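Local coordinates for hypothetical protein PH1566 (PDB 2E3U) that probably binds RNA through its two KH domains, as a Dim2p-type factor in the processing of preribosomal RNA, at residues 57-62 against 108-113. Numbering follows the deposited sequence.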
loop_
_atom_site.group_PDB
_atom_site.type_symbol
_atom_site.label_atom_id
_atom_site.label_comp_id
_atom_site.label_asym_id
_atom_site.label_seq_id
_atom_site.Cartn_x
_atom_site.Cartn_y
_atom_site.Cartn_z
ATOM N N LYS A 57 -18.245 1.712 -0.712
ATOM C CA LYS A 57 -19.080 2.341 0.313
ATOM C C LYS A 57 -18.517 2.282 1.726
ATOM O O LYS A 57 -18.827 3.147 2.546
ATOM C CB LYS A 57 -20.496 1.769 0.324
ATOM C CG LYS A 57 -21.391 2.381 -0.708
ATOM C CD LYS A 57 -22.043 3.700 -0.238
ATOM C CE LYS A 57 -23.405 3.908 -0.937
ATOM N NZ LYS A 57 -24.295 4.886 -0.223
ATOM N N GLU A 58 -17.716 1.262 2.017
ATOM C CA GLU A 58 -17.054 1.196 3.302
ATOM C C GLU A 58 -15.995 2.267 3.417
ATOM O O GLU A 58 -15.853 2.882 4.457
ATOM C CB GLU A 58 -16.451 -0.199 3.574
ATOM C CG GLU A 58 -17.176 -0.978 4.618
ATOM C CD GLU A 58 -17.087 -0.333 5.996
ATOM O OE1 GLU A 58 -16.152 0.456 6.219
ATOM O OE2 GLU A 58 -17.945 -0.618 6.856
ATOM N N ILE A 59 -15.234 2.468 2.351
ATOM C CA ILE A 59 -14.282 3.597 2.288
ATOM C C ILE A 59 -14.958 4.965 2.386
ATOM O O ILE A 59 -14.514 5.822 3.153
ATOM C CB ILE A 59 -13.346 3.535 1.038
ATOM C CG1 ILE A 59 -12.651 2.168 0.936
ATOM C CG2 ILE A 59 -12.321 4.695 1.086
ATOM C CD1 ILE A 59 -12.161 1.803 -0.499
ATOM N N GLU A 60 -16.022 5.184 1.617
ATOM C CA GLU A 60 -16.798 6.415 1.749
ATOM C C GLU A 60 -17.281 6.714 3.170
ATOM O O GLU A 60 -17.202 7.860 3.622
ATOM C CB GLU A 60 -17.979 6.397 0.787
ATOM C CG GLU A 60 -17.504 6.420 -0.641
ATOM C CD GLU A 60 -18.609 6.333 -1.619
ATOM O OE1 GLU A 60 -19.645 5.730 -1.300
ATOM O OE2 GLU A 60 -18.431 6.872 -2.712
ATOM N N LYS A 61 -17.774 5.685 3.859
ATOM C CA LYS A 61 -18.346 5.825 5.189
ATOM C C LYS A 61 -17.267 6.133 6.254
ATOM O O LYS A 61 -17.456 6.997 7.112
ATOM C CB LYS A 61 -19.152 4.565 5.533
ATOM C CG LYS A 61 -19.436 4.360 7.027
ATOM C CD LYS A 61 -20.433 3.245 7.348
ATOM C CE LYS A 61 -20.311 2.888 8.839
ATOM N NZ LYS A 61 -21.523 2.193 9.426
ATOM N N ARG A 62 -16.134 5.444 6.180
ATOM C CA ARG A 62 -15.041 5.632 7.132
ATOM C C ARG A 62 -14.241 6.938 6.987
ATOM O O ARG A 62 -13.627 7.411 7.945
ATOM C CB ARG A 62 -14.112 4.425 7.093
ATOM C CG ARG A 62 -14.795 3.093 7.417
ATOM C CD ARG A 62 -13.760 2.133 7.982
ATOM N NE ARG A 62 -14.143 0.737 7.830
ATOM C CZ ARG A 62 -13.454 -0.290 8.313
ATOM N NH1 ARG A 62 -13.906 -1.533 8.103
ATOM N NH2 ARG A 62 -12.325 -0.080 9.004
ATOM N N ARG A 108 -6.499 -4.576 4.846
ATOM C CA ARG A 108 -5.102 -4.175 5.073
ATOM C C ARG A 108 -4.842 -2.711 4.740
ATOM O O ARG A 108 -4.195 -2.033 5.534
ATOM C CB ARG A 108 -4.141 -5.100 4.321
ATOM C CG ARG A 108 -4.127 -6.560 4.932
ATOM C CD ARG A 108 -2.709 -7.082 5.132
ATOM N NE ARG A 108 -1.867 -7.065 3.913
ATOM C CZ ARG A 108 -0.529 -7.097 3.936
ATOM N NH1 ARG A 108 0.177 -7.110 2.799
ATOM N NH2 ARG A 108 0.112 -7.129 5.100
ATOM N N ALA A 109 -5.369 -2.213 3.601
ATOM C CA ALA A 109 -5.350 -0.751 3.287
ATOM C C ALA A 109 -5.994 0.148 4.359
ATOM O O ALA A 109 -5.522 1.275 4.597
ATOM C CB ALA A 109 -5.996 -0.487 1.955
ATOM N N PHE A 110 -7.078 -0.322 5.002
ATOM C CA PHE A 110 -7.745 0.463 6.073
ATOM C C PHE A 110 -6.860 0.777 7.281
ATOM O O PHE A 110 -7.189 1.664 8.080
ATOM C CB PHE A 110 -9.017 -0.209 6.584
ATOM C CG PHE A 110 -10.224 -0.016 5.705
ATOM C CD1 PHE A 110 -10.559 1.237 5.213
ATOM C CD2 PHE A 110 -11.061 -1.090 5.430
ATOM C CE1 PHE A 110 -11.677 1.415 4.407
ATOM C CE2 PHE A 110 -12.210 -0.932 4.624
ATOM C CZ PHE A 110 -12.514 0.322 4.122
ATOM N N ARG A 111 -5.745 0.077 7.425
ATOM C CA ARG A 111 -4.672 0.530 8.337
ATOM C C ARG A 111 -4.362 2.037 8.192
ATOM O O ARG A 111 -4.122 2.725 9.186
ATOM C CB ARG A 111 -3.379 -0.276 8.123
ATOM C CG ARG A 111 -2.311 -0.034 9.220
ATOM C CD ARG A 111 -0.994 -0.730 8.910
ATOM N NE ARG A 111 0.007 -0.241 9.854
ATOM C CZ ARG A 111 1.081 -0.909 10.269
ATOM N NH1 ARG A 111 1.861 -0.312 11.143
ATOM N NH2 ARG A 111 1.365 -2.159 9.823
ATOM N N LEU A 112 -4.411 2.542 6.961
ATOM C CA LEU A 112 -4.063 3.911 6.656
ATOM C C LEU A 112 -4.968 4.936 7.351
ATOM O O LEU A 112 -4.602 6.109 7.424
ATOM C CB LEU A 112 -4.084 4.157 5.158
ATOM C CG LEU A 112 -2.872 3.624 4.402
ATOM C CD1 LEU A 112 -3.303 3.478 2.950
ATOM C CD2 LEU A 112 -1.734 4.602 4.540
ATOM N N LEU A 113 -6.136 4.500 7.849
ATOM C CA LEU A 113 -7.036 5.368 8.627
ATOM C C LEU A 113 -6.450 5.752 9.968
ATOM O O LEU A 113 -6.875 6.730 10.554
ATOM C CB LEU A 113 -8.393 4.692 8.843
ATOM C CG LEU A 113 -9.241 4.442 7.586
ATOM C CD1 LEU A 113 -10.439 3.586 7.911
ATOM C CD2 LEU A 113 -9.675 5.778 7.061
#
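Arg62 lays its guanidinium flat on the ring of Phe110, and this cation-pi stack carries most of the contact. The two planes are 9° apart, and Arg62 CZ stands 4.0 Å from the centroid of the Phe110 ring, displaced from the ring centre toward its rim. With CG beside its own backbone N (chi1 -59°) and the chain extended from CG to NE, Arg62 reaches out from its helix, tilted back toward Glu58, and crosses the Phe110 side chain at about a right angle.

A salt bridge within helix 54-63 helps set the rotation of this guanidinium, together with the stack. Arg62 NE donates to Glu58 OE1, one turn earlier, over 2.6 Å; the bond is nearly straight (165°). OE1 lies almost in the guanidinium plane and is met on its syn side, though the N-H comes in well tilted from the carboxylate plane. The Glu58 chain bends at chi2 to bring the carboxylate there.

Apolar packing completes the interface. Ile59 CG1 approaches Phe110 CE1 obliquely at 3.7 Å, while Glu58 CB lies 4.0 Å from Phe110 CZ, and the backbone N of Ile59 lies at the ring edge, in its plane. Leu113, one turn beyond Phe110, sets CD1 3.6 Å from Arg62 CD, against the aliphatic part of the arginine. Both segments also touch helix 87-101, Ile59 through Ile100 and Leu113 through Ile96, and the chain running on toward strand 118-123 thus packs against helix 54-63 of the first KH fold; Leu112 touches Ile172 of the second sheet.

No hydrogen bond crosses between the segments. Cohesion probably comes from dispersion and from the attraction of the cation for the pi face, with the Glu58 carboxylate likely to offset part of the arginine's charge while helping to hold its flat group nearly parallel to the ring.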